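PDB 6NPS: AxyAgu115A from Amphibacillus xylanus NBRC 15112, which probably acts as an alpha-glucuronidase of glycoside hydrolase family 115, removing glucuronic acid side groups from xylan. Local coordinates for residues G388-R399 with Q434-R444. The protein carries 3 engineered substitutions. Numbering follows the deposited sequence.
Sequences GNLRTLPTEDMR and QMTMAYDFGVR. With GOL (glycerol), chain E.
A Schellman motif ends helix 428-440 in the TIM-barrel domain, and segment 388-399, in the loop between barrel strands 379-383 and 405-410, packs along that helix end. The motif rests on two backbone bonds, V443 N to A438 O and G442 N to Y439 O, with G442 at positive phi (89°). Between the two segments, L393 meets F441: its CD1 stands 3.8 Å from the ring centroid and 20° off the normal, a CH-pi contact over one face, while P394 O lies at the ring edge. P394 CD also touches V443 CG2 at 3.6 Å, the two side chains crossing at about a right angle. About two helical turns before F441, Q434 bends at chi2 (-67°), bringing OE1 within 2.8 Å of L390 N in a nearly straight hydrogen bond; L390 CD1 reaches on to A438 CB. L390 O accepts a hydrogen bond from N870 ND2, and the L393 backbone bonds with that of V872, both in the C-terminal domain. At the motif itself, R399 lays one guanidinium face over the F441-G442 peptide, with G442 N 3.6 Å above the plane. O1 of a glycerol, probably from the crystallisation liquor, accepts from R399 NE and NH2, each at 2.9 Å. Replacing R399 with an alanine would probably uncover this peptide and leave the glycerol O1 without its two arginine donors. R444 NH2 comes near R399 NH2, yet its guanidinium is directed to the helix end: NE and NH2 both donate, side-on and in the guanidinium plane, to Y439 O, the NE bond measuring 2.9 Å.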
loop_
_atom_site.group_PDB
_atom_site.type_symbol
_atom_site.label_atom_id
_atom_site.label_comp_id
_atom_site.label_asym_id
_atom_site.label_seq_id
_atom_site.Cartn_x
_atom_site.Cartn_y
_atom_site.Cartn_z
ATOM N N GLY A 388 25.241 -1.728 -19.213
ATOM C CA GLY A 388 25.490 -2.778 -20.171
ATOM C C GLY A 388 24.849 -2.574 -21.524
ATOM O O GLY A 388 24.868 -3.507 -22.349
ATOM N N ASN A 389 24.333 -1.380 -21.797
ATOM C CA ASN A 389 23.776 -1.017 -23.095
ATOM C C ASN A 389 24.707 0.010 -23.721
ATOM O O ASN A 389 24.968 1.051 -23.112
ATOM C CB ASN A 389 22.375 -0.434 -22.936
ATOM C CG ASN A 389 21.495 -1.322 -22.097
ATOM O OD1 ASN A 389 21.129 -2.445 -22.530
ATOM N ND2 ASN A 389 21.141 -0.849 -20.888
ATOM N N LEU A 390 25.223 -0.284 -24.913
ATOM C CA LEU A 390 26.055 0.709 -25.586
ATOM C C LEU A 390 25.291 2.013 -25.763
ATOM O O LEU A 390 24.057 2.054 -25.713
ATOM C CB LEU A 390 26.510 0.221 -26.957
ATOM C CG LEU A 390 27.137 -1.178 -26.988
ATOM C CD1 LEU A 390 27.688 -1.488 -28.394
ATOM C CD2 LEU A 390 28.233 -1.368 -25.927
ATOM N N ARG A 391 26.055 3.077 -25.991
ATOM C CA ARG A 391 25.531 4.373 -26.387
ATOM C C ARG A 391 25.835 4.594 -27.865
ATOM O O ARG A 391 25.615 3.691 -28.681
ATOM C CB ARG A 391 26.143 5.467 -25.480
ATOM C CG ARG A 391 25.773 5.246 -23.996
ATOM C CD ARG A 391 26.451 6.308 -23.088
ATOM N NE ARG A 391 25.928 7.621 -23.413
ATOM C CZ ARG A 391 26.390 8.763 -22.916
ATOM N NH1 ARG A 391 27.415 8.760 -22.065
ATOM N NH2 ARG A 391 25.833 9.910 -23.283
ATOM N N THR A 392 26.314 5.772 -28.243
ATOM C CA THR A 392 26.611 5.980 -29.654
ATOM C C THR A 392 27.891 5.255 -30.039
ATOM O O THR A 392 28.712 4.878 -29.191
ATOM C CB THR A 392 26.746 7.450 -30.000
ATOM O OG1 THR A 392 27.900 7.974 -29.339
ATOM C CG2 THR A 392 25.491 8.193 -29.577
ATOM N N LEU A 393 28.040 5.041 -31.340
ATOM C CA LEU A 393 29.096 4.218 -31.902
ATOM C C LEU A 393 29.615 4.937 -33.142
ATOM O O LEU A 393 28.933 5.815 -33.688
ATOM C CB LEU A 393 28.540 2.825 -32.251
ATOM C CG LEU A 393 28.098 1.938 -31.063
ATOM C CD1 LEU A 393 27.428 0.661 -31.599
ATOM C CD2 LEU A 393 29.275 1.584 -30.085
ATOM N N PRO A 394 30.798 4.570 -33.631
ATOM C CA PRO A 394 31.363 5.300 -34.777
ATOM C C PRO A 394 30.498 5.193 -36.038
ATOM O O PRO A 394 30.055 4.106 -36.423
ATOM C CB PRO A 394 32.729 4.636 -34.977
ATOM C CG PRO A 394 33.065 4.039 -33.632
ATOM C CD PRO A 394 31.736 3.561 -33.108
ATOM N N THR A 395 30.236 6.342 -36.663
ATOM C CA THR A 395 29.743 6.368 -38.030
ATOM C C THR A 395 30.871 5.945 -38.975
ATOM O O THR A 395 32.051 5.874 -38.601
ATOM C CB THR A 395 29.291 7.770 -38.422
ATOM O OG1 THR A 395 30.429 8.653 -38.413
ATOM C CG2 THR A 395 28.278 8.306 -37.445
ATOM N N GLU A 396 30.509 5.739 -40.238
ATOM C CA GLU A 396 31.470 5.308 -41.244
ATOM C C GLU A 396 32.578 6.340 -41.391
ATOM O O GLU A 396 33.750 5.985 -41.514
ATOM C CB GLU A 396 30.776 5.084 -42.589
ATOM C CG GLU A 396 30.113 3.723 -42.727
ATOM C CD GLU A 396 29.237 3.625 -43.961
ATOM O OE1 GLU A 396 28.685 4.662 -44.384
ATOM O OE2 GLU A 396 29.101 2.510 -44.507
ATOM N N ASP A 397 32.212 7.618 -41.379
ATOM C CA ASP A 397 33.221 8.674 -41.467
ATOM C C ASP A 397 34.141 8.660 -40.247
ATOM O O ASP A 397 35.363 8.761 -40.386
ATOM C CB ASP A 397 32.561 10.037 -41.635
ATOM C CG ASP A 397 33.578 11.154 -41.804
ATOM O OD1 ASP A 397 34.611 10.936 -42.483
ATOM O OD2 ASP A 397 33.358 12.252 -41.246
ATOM N N MET A 398 33.573 8.475 -39.044
ATOM C CA MET A 398 34.381 8.377 -37.831
ATOM C C MET A 398 35.328 7.185 -37.852
ATOM O O MET A 398 36.361 7.208 -37.175
ATOM C CB MET A 398 33.476 8.287 -36.606
ATOM C CG MET A 398 32.888 9.626 -36.240
ATOM S SD MET A 398 31.614 9.377 -35.038
ATOM C CE MET A 398 32.517 8.588 -33.728
ATOM N N ARG A 399 34.992 6.121 -38.584
ATOM C CA ARG A 399 35.866 4.959 -38.545
ATOM C C ARG A 399 37.174 5.199 -39.275
ATOM O O ARG A 399 38.081 4.369 -39.180
ATOM C CB ARG A 399 35.135 3.738 -39.120
ATOM C CG ARG A 399 33.963 3.311 -38.206
ATOM C CD ARG A 399 33.053 2.307 -38.907
ATOM N NE ARG A 399 33.688 1.006 -39.010
ATOM C CZ ARG A 399 33.021 -0.142 -39.157
ATOM N NH1 ARG A 399 31.694 -0.148 -39.239
ATOM N NH2 ARG A 399 33.693 -1.282 -39.224
ATOM N N GLN A 434 25.969 -7.022 -27.404
ATOM C CA GLN A 434 26.447 -5.644 -27.319
ATOM C C GLN A 434 27.899 -5.537 -27.790
ATOM O O GLN A 434 28.251 -4.641 -28.575
ATOM C CB GLN A 434 26.303 -5.140 -25.880
ATOM C CG GLN A 434 24.873 -5.022 -25.392
ATOM C CD GLN A 434 24.123 -3.936 -26.128
ATOM O OE1 GLN A 434 24.482 -2.777 -26.069
ATOM N NE2 GLN A 434 23.073 -4.320 -26.845
ATOM N N MET A 435 28.781 -6.400 -27.274
ATOM C CA MET A 435 30.197 -6.236 -27.616
ATOM C C MET A 435 30.492 -6.632 -29.052
ATOM O O MET A 435 31.377 -6.032 -29.663
ATOM C CB MET A 435 31.094 -7.027 -26.654
ATOM C CG MET A 435 31.182 -6.422 -25.215
ATOM S SD MET A 435 31.399 -4.634 -25.114
ATOM C CE MET A 435 33.085 -4.434 -25.829
ATOM N N THR A 436 29.745 -7.590 -29.657
ATOM C CA THR A 436 29.981 -7.799 -31.083
ATOM C C THR A 436 29.471 -6.637 -31.913
ATOM O O THR A 436 30.049 -6.337 -32.962
ATOM C CB THR A 436 29.354 -9.102 -31.604
ATOM O OG1 THR A 436 27.927 -9.096 -31.377
ATOM C CG2 THR A 436 29.995 -10.295 -30.901
ATOM N N MET A 437 28.386 -5.987 -31.488
ATOM C CA MET A 437 27.949 -4.801 -32.212
ATOM C C MET A 437 29.008 -3.693 -32.163
ATOM O O MET A 437 29.237 -2.990 -33.161
ATOM C CB MET A 437 26.641 -4.305 -31.630
ATOM C CG MET A 437 26.006 -3.258 -32.479
ATOM S SD MET A 437 24.395 -2.866 -31.818
ATOM C CE MET A 437 23.818 -1.662 -32.993
ATOM N N ALA A 438 29.650 -3.509 -31.011
ATOM C CA ALA A 438 30.707 -2.497 -30.907
ATOM C C ALA A 438 31.855 -2.809 -31.860
ATOM O O ALA A 438 32.362 -1.918 -32.562
ATOM C CB ALA A 438 31.206 -2.436 -29.473
ATOM N N TYR A 439 32.232 -4.090 -31.963
ATOM C CA TYR A 439 33.258 -4.477 -32.931
ATOM C C TYR A 439 32.799 -4.233 -34.362
ATOM O O TYR A 439 33.569 -3.752 -35.199
ATOM C CB TYR A 439 33.612 -5.949 -32.725
ATOM C CG TYR A 439 34.847 -6.408 -33.447
ATOM C CD1 TYR A 439 34.795 -6.772 -34.787
ATOM C CD2 TYR A 439 36.068 -6.492 -32.786
ATOM C CE1 TYR A 439 35.948 -7.223 -35.464
ATOM C CE2 TYR A 439 37.200 -6.929 -33.440
ATOM C CZ TYR A 439 37.133 -7.291 -34.778
ATOM O OH TYR A 439 38.258 -7.735 -35.423
ATOM N N ASP A 440 31.550 -4.591 -34.666
ATOM C CA ASP A 440 30.990 -4.366 -35.995
ATOM C C ASP A 440 31.000 -2.890 -36.379
ATOM O O ASP A 440 31.100 -2.552 -37.562
ATOM C CB ASP A 440 29.553 -4.897 -36.060
ATOM C CG ASP A 440 29.454 -6.452 -35.886
ATOM O OD1 ASP A 440 30.481 -7.173 -36.059
ATOM O OD2 ASP A 440 28.316 -6.948 -35.576
ATOM N N PHE A 441 30.825 -1.997 -35.421
ATOM C CA PHE A 441 30.895 -0.576 -35.728
ATOM C C PHE A 441 32.333 -0.039 -35.694
ATOM O O PHE A 441 32.526 1.182 -35.712
ATOM C CB PHE A 441 30.040 0.230 -34.748
ATOM C CG PHE A 441 28.557 0.284 -35.101
ATOM C CD1 PHE A 441 27.748 -0.817 -34.877
ATOM C CD2 PHE A 441 27.993 1.451 -35.633
ATOM C CE1 PHE A 441 26.387 -0.777 -35.164
ATOM C CE2 PHE A 441 26.649 1.518 -35.926
ATOM C CZ PHE A 441 25.835 0.396 -35.682
ATOM N N GLY A 442 33.331 -0.909 -35.587
ATOM C CA GLY A 442 34.707 -0.471 -35.666
ATOM C C GLY A 442 35.322 -0.063 -34.347
ATOM O O GLY A 442 36.282 0.706 -34.348
ATOM N N VAL A 443 34.824 -0.565 -33.224
ATOM C CA VAL A 443 35.426 -0.306 -31.914
ATOM C C VAL A 443 36.342 -1.479 -31.613
ATOM O O VAL A 443 35.906 -2.500 -31.072
ATOM C CB VAL A 443 34.382 -0.141 -30.810
ATOM C CG1 VAL A 443 35.106 0.174 -29.449
ATOM C CG2 VAL A 443 33.429 1.001 -31.159
ATOM N N ARG A 444 37.622 -1.324 -31.920
ATOM C CA ARG A 444 38.499 -2.481 -31.960
ATOM C C ARG A 444 39.852 -2.270 -31.312
ATOM O O ARG A 444 40.643 -3.214 -31.282
ATOM C CB ARG A 444 38.722 -2.919 -33.415
ATOM C CG ARG A 444 37.462 -3.423 -34.061
ATOM C CD ARG A 444 37.642 -3.705 -35.521
ATOM N NE ARG A 444 36.346 -3.947 -36.131
ATOM C CZ ARG A 444 36.176 -4.316 -37.394
ATOM N NH1 ARG A 444 37.241 -4.497 -38.189
ATOM N NH2 ARG A 444 34.956 -4.475 -37.876
HETATM C C1 GOL E . 37.094 -0.696 -38.292
HETATM O O1 GOL E . 36.296 -0.120 -39.287
HETATM C C2 GOL E . 38.274 0.292 -37.989
HETATM O O2 GOL E . 38.291 0.788 -36.653
HETATM C C3 GOL E . 39.552 -0.516 -38.401
HETATM O O3 GOL E . 40.678 0.198 -37.974
HETATM O O HOH W 1 22.539 0.027 -26.733
#